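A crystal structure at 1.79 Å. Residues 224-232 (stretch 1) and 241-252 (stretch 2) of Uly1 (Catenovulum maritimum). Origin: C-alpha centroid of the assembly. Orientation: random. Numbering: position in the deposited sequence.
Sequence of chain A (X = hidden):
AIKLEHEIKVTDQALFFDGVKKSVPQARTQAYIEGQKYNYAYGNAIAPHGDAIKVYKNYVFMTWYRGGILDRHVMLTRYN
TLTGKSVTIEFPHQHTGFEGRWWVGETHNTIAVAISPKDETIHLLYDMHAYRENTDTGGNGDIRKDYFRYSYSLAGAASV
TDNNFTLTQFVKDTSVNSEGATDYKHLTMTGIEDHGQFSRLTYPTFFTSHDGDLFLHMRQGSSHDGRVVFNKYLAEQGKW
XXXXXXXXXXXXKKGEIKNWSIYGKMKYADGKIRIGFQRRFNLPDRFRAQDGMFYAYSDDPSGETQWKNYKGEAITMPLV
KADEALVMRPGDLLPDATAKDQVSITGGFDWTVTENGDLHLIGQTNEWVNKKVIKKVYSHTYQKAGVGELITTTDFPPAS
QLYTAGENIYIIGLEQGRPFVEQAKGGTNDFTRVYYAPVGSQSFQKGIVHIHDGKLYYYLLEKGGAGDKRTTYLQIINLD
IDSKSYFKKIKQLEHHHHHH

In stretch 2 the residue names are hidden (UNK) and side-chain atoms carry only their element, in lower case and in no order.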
# COMPACT_ATOMS: atom_id res chain seq x y z
N HIS A 224 -13.36 9.75 9.44
CA HIS A 224 -14.05 11.03 9.51
C HIS A 224 -13.11 12.22 9.58
O HIS A 224 -13.55 13.36 9.37
CB HIS A 224 -14.99 11.07 10.72
CG HIS A 224 -16.11 10.09 10.62
ND1 HIS A 224 -17.36 10.43 10.13
CD2 HIS A 224 -16.18 8.78 10.95
CE1 HIS A 224 -18.14 9.36 10.15
NE2 HIS A 224 -17.45 8.36 10.66
N ASP A 225 -11.82 11.99 9.85
CA ASP A 225 -10.85 13.07 10.05
C ASP A 225 -9.48 12.42 9.84
O ASP A 225 -8.90 11.87 10.77
CB ASP A 225 -10.98 13.67 11.44
CG ASP A 225 -10.16 14.94 11.63
OD1 ASP A 225 -9.78 15.58 10.63
OD2 ASP A 225 -9.90 15.30 12.80
N GLY A 226 -9.01 12.47 8.60
CA GLY A 226 -7.80 11.74 8.23
C GLY A 226 -6.90 12.55 7.33
O GLY A 226 -7.36 13.36 6.52
N ARG A 227 -5.60 12.31 7.45
CA ARG A 227 -4.61 12.98 6.62
C ARG A 227 -3.56 11.98 6.17
O ARG A 227 -3.42 10.90 6.74
CB ARG A 227 -3.92 14.15 7.36
CG ARG A 227 -3.17 13.75 8.63
CD ARG A 227 -2.30 14.91 9.12
NE ARG A 227 -1.72 14.65 10.44
CZ ARG A 227 -1.51 15.58 11.36
NH1 ARG A 227 -1.83 16.84 11.11
NH2 ARG A 227 -0.98 15.24 12.53
N VAL A 228 -2.84 12.36 5.12
CA VAL A 228 -1.62 11.68 4.72
C VAL A 228 -0.45 12.44 5.31
O VAL A 228 -0.37 13.67 5.19
CB VAL A 228 -1.50 11.58 3.19
CG1 VAL A 228 -0.08 11.15 2.79
CG2 VAL A 228 -2.52 10.55 2.66
N VAL A 229 0.45 11.71 5.99
CA VAL A 229 1.69 12.28 6.51
C VAL A 229 2.84 11.55 5.83
O VAL A 229 2.72 10.38 5.47
CB VAL A 229 1.81 12.16 8.04
CG1 VAL A 229 0.71 13.00 8.74
CG2 VAL A 229 1.75 10.71 8.49
N PHE A 230 3.95 12.27 5.62
CA PHE A 230 5.10 11.66 4.96
C PHE A 230 6.39 12.23 5.53
O PHE A 230 6.43 13.35 6.04
CB PHE A 230 5.06 11.85 3.43
CG PHE A 230 5.15 13.29 2.97
CD1 PHE A 230 4.06 14.15 3.08
CD2 PHE A 230 6.32 13.76 2.40
CE1 PHE A 230 4.15 15.46 2.65
CE2 PHE A 230 6.42 15.08 1.95
CZ PHE A 230 5.33 15.93 2.08
N ASN A 231 7.46 11.43 5.45
CA ASN A 231 8.75 11.85 5.97
C ASN A 231 9.83 11.33 5.04
O ASN A 231 9.56 10.68 4.03
CB ASN A 231 8.95 11.38 7.42
CG ASN A 231 8.87 9.87 7.57
OD1 ASN A 231 8.78 9.14 6.58
ND2 ASN A 231 8.89 9.40 8.81
N LYS A 232 11.08 11.64 5.39
CA LYS A 232 12.23 11.29 4.58
C LYS A 232 13.28 10.64 5.47
O LYS A 232 13.46 11.03 6.63
CB LYS A 232 12.81 12.53 3.87
CG LYS A 232 14.14 12.27 3.16
CD LYS A 232 14.59 13.45 2.30
CE LYS A 232 15.09 14.60 3.13
NZ LYS A 232 15.55 15.74 2.27
N UNK A 241 13.13 12.12 9.23
CA UNK A 241 12.59 13.43 9.55
C UNK A 241 11.22 13.30 10.22
O UNK A 241 10.59 12.23 10.23
c UNK A 241 12.49 14.27 8.28
o UNK A 241 11.57 13.69 7.37
N UNK A 242 10.77 14.41 10.80
CA UNK A 242 9.44 14.49 11.38
C UNK A 242 8.39 14.36 10.29
O UNK A 242 8.54 14.94 9.21
c UNK A 242 9.28 15.83 12.11
n UNK A 242 6.59 16.17 14.60
c UNK A 242 5.91 16.01 13.47
n UNK A 242 6.78 15.88 12.48
c UNK A 242 8.06 15.92 12.98
c UNK A 242 7.94 16.12 14.32
N UNK A 243 7.33 13.60 10.57
CA UNK A 243 6.22 13.48 9.62
C UNK A 243 5.69 14.86 9.25
O UNK A 243 5.56 15.74 10.10
c UNK A 243 5.20 8.45 9.32
c UNK A 243 5.32 9.39 8.30
c UNK A 243 5.05 8.88 10.63
c UNK A 243 5.29 10.74 8.59
c UNK A 243 5.01 10.24 10.91
c UNK A 243 5.08 12.65 10.23
c UNK A 243 5.14 11.18 9.90
N UNK A 244 5.38 15.03 7.97
CA UNK A 244 4.85 16.28 7.44
C UNK A 244 3.47 16.01 6.85
O UNK A 244 3.28 15.02 6.14
c UNK A 244 5.79 16.85 6.38
n UNK A 244 6.85 20.49 6.57
c UNK A 244 6.36 18.77 4.84
c UNK A 244 7.43 19.42 5.70
c UNK A 244 5.29 18.12 5.70
N UNK A 245 2.51 16.89 7.13
CA UNK A 245 1.14 16.68 6.67
C UNK A 245 0.96 17.14 5.23
O UNK A 245 1.23 18.30 4.90
c UNK A 245 0.17 17.46 7.56
o UNK A 245 0.28 17.02 8.89
N UNK A 246 0.47 16.24 4.37
CA UNK A 246 0.02 16.68 3.06
C UNK A 246 -1.26 17.50 3.17
O UNK A 246 -1.42 18.52 2.48
c UNK A 246 -2.31 16.83 -1.37
c UNK A 246 -0.22 15.50 2.11
c UNK A 246 -2.32 15.75 0.77
c UNK A 246 -0.28 16.57 -0.14
c UNK A 246 -0.95 17.02 -1.26
c UNK A 246 -0.95 15.91 0.87
c UNK A 246 -3.00 16.20 -0.36
N UNK A 247 -2.20 17.05 4.00
CA UNK A 247 -3.43 17.76 4.29
C UNK A 247 -3.63 17.81 5.80
O UNK A 247 -3.03 17.05 6.56
o UNK A 247 -4.16 14.80 4.07
n UNK A 247 -6.20 15.56 4.62
c UNK A 247 -4.98 15.72 4.12
c UNK A 247 -4.65 17.10 3.58
N UNK A 248 -4.47 18.75 6.24
CA UNK A 248 -4.64 18.97 7.67
C UNK A 248 -5.56 17.92 8.27
O UNK A 248 -6.34 17.25 7.59
c UNK A 248 -5.18 20.38 7.95
c UNK A 248 -6.64 20.48 7.47
c UNK A 248 -4.31 21.44 7.28
N UNK A 249 -5.48 17.78 9.59
CA UNK A 249 -6.59 17.24 10.36
C UNK A 249 -7.45 18.39 10.85
O UNK A 249 -7.00 19.54 10.93
c UNK A 249 -5.37 15.09 11.19
c UNK A 249 -4.68 14.52 12.41
c UNK A 249 -6.10 16.39 11.53
c UNK A 249 -6.33 14.06 10.59
N UNK A 250 -8.70 18.08 11.16
CA UNK A 250 -9.63 19.11 11.61
C UNK A 250 -9.89 20.18 10.58
O UNK A 250 -9.98 21.37 10.92
N UNK A 251 -10.01 19.79 9.31
CA UNK A 251 -10.22 20.78 8.25
C UNK A 251 -11.50 21.58 8.46
O UNK A 251 -11.60 22.70 7.93
c UNK A 251 -10.27 20.09 6.88
N UNK A 252 -12.47 21.05 9.19
CA UNK A 252 -13.73 21.74 9.42
C UNK A 252 -13.62 22.99 10.27
O UNK A 252 -14.59 23.75 10.35
O HOH W 1 -10.32 17.09 8.35

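Position 241 carries one carbon and then one oxygen, a short hydroxymethyl group. The oxygen accepts a hydrogen bond from Lys-232 N at 2.9 Å, and the backbone N of 241 donates to Lys-232 O at 2.8 Å. This is Ser-241. At position 242 a single carbon leads to a five-membered ring of three carbons and two nitrogens, an imidazole. The CA-to-CB bond points away from stretch 1, and one ring nitrogen donates to the backbone O of position 243 at 2.7 Å; the residue is His-242.

Position 243 has one carbon and a six-carbon ring with no further atom. Val-229 CG2 lies 3.7 Å from the centroid of this ring, 18° off its normal, a CH-pi contact, while Asn-231 covers the opposite face: Phe-243. Position 244 is an unbranched row of four carbons ending in nitrogen. Its CB sits over one face of the Phe-230 ring, but the end of the chain leads away. Its backbone pairs with Phe-230 in both directions: Phe-230 N to the O of 244 is 2.9 Å and the N of 244 to Phe-230 O is 2.8 Å. This is Lys-244.

Position 245 again shows one carbon and one oxygen. The oxygen is 3.1 Å from Arg-227 NH1 but lies over the guanidinium face, where the angle is too poor for a hydrogen bond; the residue is Ser-245. Position 246 has one carbon and a six-carbon ring; its CB is 4.3 Å from Val-228 CB, whereas the ring leads away. The N of 246 donates to Val-228 O at 2.8 Å. This is Phe-246.

Position 247 has two carbons, the second bearing one oxygen and one nitrogen: a carboxamide on a short arm. It imitates a strand backbone, with its nitrogen donating to Gly-226 O at 3.1 Å and its oxygen accepting from Val-228 N at 3.0 Å, and is Asn-247. Position 248, one carbon carrying two more, has its CA-to-CB bond pointing away and is Val-248. Position 249 has four carbons forked at the second; one terminal carbon packs 3.5 Å from Arg-227 CZ, on the guanidinium face opposite Ser-245. This is Leu-249.

Position 250 has no side-chain atom and a positive phi of 63°, and its N donates to Asp-225 OD1 at 2.8 Å: Gly-250. Position 251 bears one carbon, and its N reaches Asp-225 OD1 through a water: Ala-251. Position 252 has none and lies beyond contact: Gly-252.

The contact opens with Ser-241 and Lys-232 joined by two hydrogen bonds, followed by a short antiparallel ladder in which Phe-230 pairs with Lys-244 and Val-229 with Ser-245. Past Phe-246, the side chains of Asn-247 and Asp-225 take over the hydrogen bonding, and Leu-249 adds apolar cover; the two stretches together bury 935 Å², both sides summed.

Stretch 2, residues 241-252: SHFKSFNVLGAG
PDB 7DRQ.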